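Local coordinates for protein Blo t 1 allergen (PDB 5JT8) that is a tropical mite allergen of the papain-like cysteine protease family, probably made as a proenzyme that cleaves proteins once its inhibitory propeptide is removed, at residues A[164-177]-A[188-200]. Residues are numbered along the deposited sequence; the frame is centred on the assembly and turned at random.
Unlike the reference sequence in segment 164-177: P175 (reference Ser). With NO3 (nitrate ion), chain G.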
loop_
_atom_site.group_PDB
_atom_site.type_symbol
_atom_site.label_atom_id
_atom_site.label_comp_id
_atom_site.label_asym_id
_atom_site.label_seq_id
_atom_site.Cartn_x
_atom_site.Cartn_y
_atom_site.Cartn_z
ATOM N N GLU A 164 2.690 14.271 7.708
ATOM C CA GLU A 164 3.799 15.160 7.401
ATOM C C GLU A 164 4.282 14.896 5.972
ATOM O O GLU A 164 4.697 15.817 5.274
ATOM C CB GLU A 164 4.967 14.997 8.383
ATOM C CG GLU A 164 6.113 15.977 8.073
ATOM C CD GLU A 164 7.298 15.883 9.005
ATOM O OE1 GLU A 164 7.343 14.957 9.849
ATOM O OE2 GLU A 164 8.208 16.735 8.875
ATOM N N LEU A 165 4.240 13.637 5.546
ATOM C CA LEU A 165 4.582 13.302 4.169
ATOM C C LEU A 165 3.565 13.924 3.206
ATOM O O LEU A 165 3.932 14.537 2.195
ATOM C CB LEU A 165 4.638 11.788 3.971
ATOM C CG LEU A 165 5.874 11.069 4.509
ATOM C CD1 LEU A 165 5.730 9.564 4.365
ATOM C CD2 LEU A 165 7.168 11.580 3.820
ATOM N N VAL A 166 2.290 13.777 3.540
ATOM C CA VAL A 166 1.207 14.256 2.695
ATOM C C VAL A 166 1.327 15.753 2.439
ATOM O O VAL A 166 1.138 16.223 1.312
ATOM C CB VAL A 166 -0.153 13.928 3.325
ATOM C CG1 VAL A 166 -1.277 14.712 2.657
ATOM C CG2 VAL A 166 -0.412 12.420 3.257
ATOM N N ASP A 167 1.697 16.498 3.473
ATOM C CA ASP A 167 1.710 17.943 3.363
ATOM C C ASP A 167 3.025 18.518 2.889
ATOM O O ASP A 167 3.043 19.516 2.181
ATOM C CB ASP A 167 1.350 18.551 4.703
ATOM C CG ASP A 167 -0.029 18.153 5.143
ATOM O OD1 ASP A 167 -0.828 17.738 4.276
ATOM O OD2 ASP A 167 -0.308 18.247 6.350
ATOM N N CYS A 168 4.125 17.892 3.272
ATOM C CA CYS A 168 5.396 18.555 3.113
ATOM C C CYS A 168 6.162 18.056 1.897
ATOM O O CYS A 168 7.207 18.609 1.563
ATOM C CB CYS A 168 6.215 18.407 4.390
ATOM S SG CYS A 168 5.345 19.089 5.839
ATOM N N THR A 169 5.633 17.025 1.234
ATOM C CA THR A 169 6.135 16.625 -0.083
ATOM C C THR A 169 5.159 17.087 -1.153
ATOM O O THR A 169 5.332 16.792 -2.341
ATOM C CB THR A 169 6.346 15.082 -0.223
ATOM O OG1 THR A 169 5.084 14.410 -0.191
ATOM C CG2 THR A 169 7.214 14.548 0.879
ATOM N N TYR A 170 4.139 17.827 -0.718
ATOM C CA TYR A 170 3.144 18.398 -1.615
ATOM C C TYR A 170 3.789 19.373 -2.603
ATOM O O TYR A 170 4.357 20.393 -2.197
ATOM C CB TYR A 170 2.055 19.113 -0.805
ATOM C CG TYR A 170 0.822 19.475 -1.606
ATOM C CD1 TYR A 170 0.269 18.580 -2.509
ATOM C CD2 TYR A 170 0.203 20.699 -1.443
ATOM C CE1 TYR A 170 -0.864 18.904 -3.234
ATOM C CE2 TYR A 170 -0.929 21.028 -2.157
ATOM C CZ TYR A 170 -1.461 20.128 -3.052
ATOM O OH TYR A 170 -2.596 20.463 -3.769
ATOM N N ASN A 171 3.673 19.059 -3.893
ATOM C CA ASN A 171 4.350 19.820 -4.954
ATOM C C ASN A 171 4.116 21.333 -4.872
ATOM O O ASN A 171 5.052 22.119 -5.035
ATOM C CB ASN A 171 3.907 19.312 -6.328
ATOM C CG ASN A 171 4.808 19.798 -7.457
ATOM O OD1 ASN A 171 5.673 20.649 -7.264
ATOM N ND2 ASN A 171 4.605 19.248 -8.646
ATOM N N ARG A 172 2.878 21.735 -4.606
ATOM C CA ARG A 172 2.548 23.163 -4.470
ATOM C C ARG A 172 3.272 23.833 -3.296
ATOM O O ARG A 172 3.517 25.038 -3.316
ATOM C CB ARG A 172 1.041 23.349 -4.305
ATOM C CG ARG A 172 0.242 23.202 -5.586
ATOM C CD ARG A 172 -0.814 24.321 -5.696
ATOM N NE ARG A 172 -2.079 23.942 -5.082
ATOM C CZ ARG A 172 -3.100 24.768 -4.884
ATOM N NH1 ARG A 172 -3.018 26.041 -5.249
ATOM N NH2 ARG A 172 -4.207 24.314 -4.319
ATOM N N TYR A 173 3.596 23.054 -2.271
ATOM C CA TYR A 173 4.299 23.576 -1.109
ATOM C C TYR A 173 5.799 23.655 -1.367
ATOM O O TYR A 173 6.435 24.688 -1.127
ATOM C CB TYR A 173 4.039 22.704 0.135
ATOM C CG TYR A 173 4.917 23.105 1.306
ATOM C CD1 TYR A 173 4.648 24.262 2.042
ATOM C CD2 TYR A 173 6.033 22.351 1.655
ATOM C CE1 TYR A 173 5.459 24.640 3.102
ATOM C CE2 TYR A 173 6.850 22.726 2.707
ATOM C CZ TYR A 173 6.556 23.864 3.426
ATOM O OH TYR A 173 7.370 24.222 4.471
ATOM N N ASP A 174 6.354 22.533 -1.832
ATOM C CA ASP A 174 7.774 22.415 -2.113
ATOM C C ASP A 174 7.938 21.766 -3.491
ATOM O O ASP A 174 7.806 20.543 -3.629
ATOM C CB ASP A 174 8.477 21.596 -1.016
ATOM C CG ASP A 174 9.998 21.591 -1.155
ATOM O OD1 ASP A 174 10.520 21.877 -2.256
ATOM O OD2 ASP A 174 10.684 21.295 -0.154
ATOM N N PRO A 175 8.209 22.589 -4.517
ATOM C CA PRO A 175 8.383 22.117 -5.899
ATOM C C PRO A 175 9.564 21.155 -6.095
ATOM O O PRO A 175 9.656 20.528 -7.149
ATOM C CB PRO A 175 8.595 23.422 -6.697
ATOM C CG PRO A 175 8.851 24.495 -5.683
ATOM C CD PRO A 175 8.123 24.060 -4.447
ATOM N N SER A 176 10.432 21.015 -5.097
ATOM C CA SER A 176 11.514 20.054 -5.188
ATOM C C SER A 176 10.997 18.626 -4.963
ATOM O O SER A 176 11.759 17.665 -5.099
ATOM C CB SER A 176 12.621 20.382 -4.184
ATOM O OG SER A 176 12.245 20.029 -2.866
ATOM N N TYR A 177 9.711 18.498 -4.607
ATOM C CA TYR A 177 9.060 17.183 -4.500
ATOM C C TYR A 177 7.935 17.063 -5.517
ATOM O O TYR A 177 7.355 18.066 -5.920
ATOM C CB TYR A 177 8.503 16.941 -3.090
ATOM C CG TYR A 177 9.573 16.800 -2.036
ATOM C CD1 TYR A 177 10.119 15.560 -1.735
ATOM C CD2 TYR A 177 10.041 17.913 -1.343
ATOM C CE1 TYR A 177 11.117 15.429 -0.763
ATOM C CE2 TYR A 177 11.028 17.798 -0.377
ATOM C CZ TYR A 177 11.557 16.552 -0.086
ATOM O OH TYR A 177 12.535 16.440 0.880
ATOM N N THR A 188 8.964 6.853 -3.415
ATOM C CA THR A 188 10.369 7.239 -3.579
ATOM C C THR A 188 10.567 8.686 -3.118
ATOM O O THR A 188 11.540 9.009 -2.441
ATOM C CB THR A 188 10.855 7.103 -5.040
ATOM O OG1 THR A 188 9.917 7.744 -5.904
ATOM C CG2 THR A 188 10.986 5.621 -5.431
ATOM N N GLU A 189 9.614 9.533 -3.470
ATOM C CA GLU A 189 9.636 10.910 -3.046
ATOM C C GLU A 189 9.527 10.990 -1.532
ATOM O O GLU A 189 10.169 11.834 -0.912
ATOM C CB GLU A 189 8.522 11.680 -3.717
ATOM C CG GLU A 189 8.750 11.940 -5.219
ATOM C CD GLU A 189 9.922 12.879 -5.510
ATOM O OE1 GLU A 189 11.065 12.395 -5.601
ATOM O OE2 GLU A 189 9.705 14.104 -5.654
ATOM N N ALA A 190 8.744 10.087 -0.941
ATOM C CA ALA A 190 8.595 10.052 0.508
ATOM C C ALA A 190 9.912 9.700 1.203
ATOM O O ALA A 190 10.288 10.334 2.190
ATOM C CB ALA A 190 7.491 9.055 0.901
ATOM N N PHE A 191 10.606 8.673 0.698
ATOM C CA PHE A 191 11.908 8.302 1.246
ATOM C C PHE A 191 12.895 9.445 1.101
ATOM O O PHE A 191 13.693 9.689 1.998
ATOM C CB PHE A 191 12.463 7.062 0.551
ATOM C CG PHE A 191 11.773 5.802 0.934
ATOM C CD1 PHE A 191 11.572 5.488 2.278
ATOM C CD2 PHE A 191 11.296 4.944 -0.038
ATOM C CE1 PHE A 191 10.923 4.328 2.636
ATOM C CE2 PHE A 191 10.645 3.771 0.308
ATOM C CZ PHE A 191 10.460 3.456 1.643
ATOM N N LYS A 192 12.846 10.128 -0.046
ATOM C CA LYS A 192 13.683 11.309 -0.279
ATOM C C LYS A 192 13.505 12.318 0.863
ATOM O O LYS A 192 14.468 12.895 1.375
ATOM C CB LYS A 192 13.331 11.949 -1.625
ATOM C CG LYS A 192 14.057 13.245 -1.937
ATOM C CD LYS A 192 13.611 13.839 -3.283
ATOM C CE LYS A 192 13.981 12.916 -4.442
ATOM N NZ LYS A 192 13.419 13.407 -5.736
ATOM N N TYR A 193 12.255 12.526 1.256
ATOM C CA TYR A 193 11.938 13.443 2.329
ATOM C C TYR A 193 12.489 12.903 3.654
ATOM O O TYR A 193 12.967 13.649 4.503
ATOM C CB TYR A 193 10.430 13.655 2.402
ATOM C CG TYR A 193 10.018 14.655 3.439
ATOM C CD1 TYR A 193 9.787 14.258 4.752
ATOM C CD2 TYR A 193 9.857 16.003 3.109
ATOM C CE1 TYR A 193 9.423 15.168 5.714
ATOM C CE2 TYR A 193 9.482 16.928 4.067
ATOM C CZ TYR A 193 9.260 16.503 5.366
ATOM O OH TYR A 193 8.884 17.402 6.328
ATOM N N MET A 194 12.446 11.592 3.807
ATOM C CA MET A 194 12.947 10.959 5.014
ATOM C C MET A 194 14.465 11.099 5.132
ATOM O O MET A 194 15.008 11.145 6.230
ATOM C CB MET A 194 12.532 9.491 5.031
ATOM C CG MET A 194 11.081 9.303 5.406
ATOM S SD MET A 194 10.796 7.577 5.794
ATOM C CE MET A 194 9.263 7.300 4.908
ATOM N N ILE A 195 15.145 11.203 3.998
ATOM C CA ILE A 195 16.584 11.450 3.998
ATOM C C ILE A 195 16.903 12.892 4.327
ATOM O O ILE A 195 17.678 13.184 5.242
ATOM C CB ILE A 195 17.212 11.105 2.626
ATOM C CG1 ILE A 195 17.190 9.594 2.392
ATOM C CG2 ILE A 195 18.647 11.629 2.525
ATOM C CD1 ILE A 195 17.372 9.230 0.935
ATOM N N ARG A 196 16.309 13.811 3.579
ATOM C CA ARG A 196 16.744 15.197 3.659
ATOM C C ARG A 196 16.222 15.907 4.898
ATOM O O ARG A 196 16.862 16.825 5.415
ATOM C CB ARG A 196 16.312 15.941 2.397
ATOM C CG ARG A 196 16.929 15.373 1.127
ATOM C CD ARG A 196 16.387 16.058 -0.120
ATOM N NE ARG A 196 16.875 15.417 -1.338
ATOM C CZ ARG A 196 16.423 15.677 -2.563
ATOM N NH1 ARG A 196 15.457 16.574 -2.748
ATOM N NH2 ARG A 196 16.931 15.034 -3.605
ATOM N N THR A 197 15.059 15.484 5.381
ATOM C CA THR A 197 14.358 16.211 6.454
ATOM C C THR A 197 14.050 15.309 7.651
ATOM O O THR A 197 14.168 15.722 8.795
ATOM C CB THR A 197 13.037 16.808 5.932
ATOM O OG1 THR A 197 13.311 17.645 4.801
ATOM C CG2 THR A 197 12.308 17.630 7.018
ATOM N N GLY A 198 13.675 14.064 7.366
ATOM C CA GLY A 198 13.211 13.136 8.385
ATOM C C GLY A 198 11.766 13.376 8.792
ATOM O O GLY A 198 11.226 14.452 8.570
ATOM N N LEU A 199 11.134 12.365 9.388
ATOM C CA LEU A 199 9.746 12.477 9.839
ATOM C C LEU A 199 9.644 12.481 11.354
ATOM O O LEU A 199 10.357 11.735 12.019
ATOM C CB LEU A 199 8.896 11.329 9.290
ATOM C CG LEU A 199 8.640 11.291 7.791
ATOM C CD1 LEU A 199 8.037 9.927 7.402
ATOM C CD2 LEU A 199 7.728 12.442 7.388
ATOM N N VAL A 200 8.762 13.315 11.901
ATOM C CA VAL A 200 8.469 13.245 13.327
ATOM C C VAL A 200 7.453 12.127 13.537
ATOM O O VAL A 200 6.878 11.607 12.575
ATOM C CB VAL A 200 7.910 14.569 13.905
ATOM C CG1 VAL A 200 8.930 15.696 13.773
ATOM C CG2 VAL A 200 6.579 14.930 13.250
HETATM N N NO3 G . 7.302 4.925 -6.022
HETATM O O1 NO3 G . 7.355 4.527 -4.823
HETATM O O2 NO3 G . 7.113 6.148 -6.239
HETATM O O3 NO3 G . 7.444 4.110 -6.988
HETATM O O HOH W 1 11.840 15.542 -6.692
HETATM O O HOH W 2 13.988 18.946 -0.934
HETATM O O HOH W 3 12.302 18.518 2.658
#
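The carboxylate of E164 is shared between two parts of segment 188-200. Its OE1 accepts from V200 N at 3.0 Å, with an N-H...O angle of 165°. Its OE2 takes the phenol proton of Y193 OH at 2.7 Å, met from above the carboxylate plane. R222 completes the site with a salt bridge to OE2 and a hydrogen bond to G198 O, so the buried charge is probably well compensated. E164 reaches this far because its chain runs extended, with CG anti to the backbone N (chi1 -178°). L165 fits beside it, CD2 lying 3.9 Å from A190 CB and CG against L199 CD2. Y193 is further packed by T169 CG2 and by the ring of Y177, which meets it obliquely. T169 turns its hydroxyl back to L165 O, which thus accepts from both N and OG1 of T169. Waters bridge further polar atoms between the segments: one joins Y177 OH to T197 OG1, while another donates to S176 O and E189 OE2 and accepts from K192 NZ, itself salt-bridged to E189 OE1 at 2.6 Å. E189 OE2 also accepts from Q178 N. Segments 164-168 and 188-196, on helices 162-168 and 187-196 of the papain-family fold, run at 95° to each other. The C168-C214 disulfide ties down the end of the first, while A190 and M194 rest on helix 139-154 and F191 packs on strands 227-230 and 329-332.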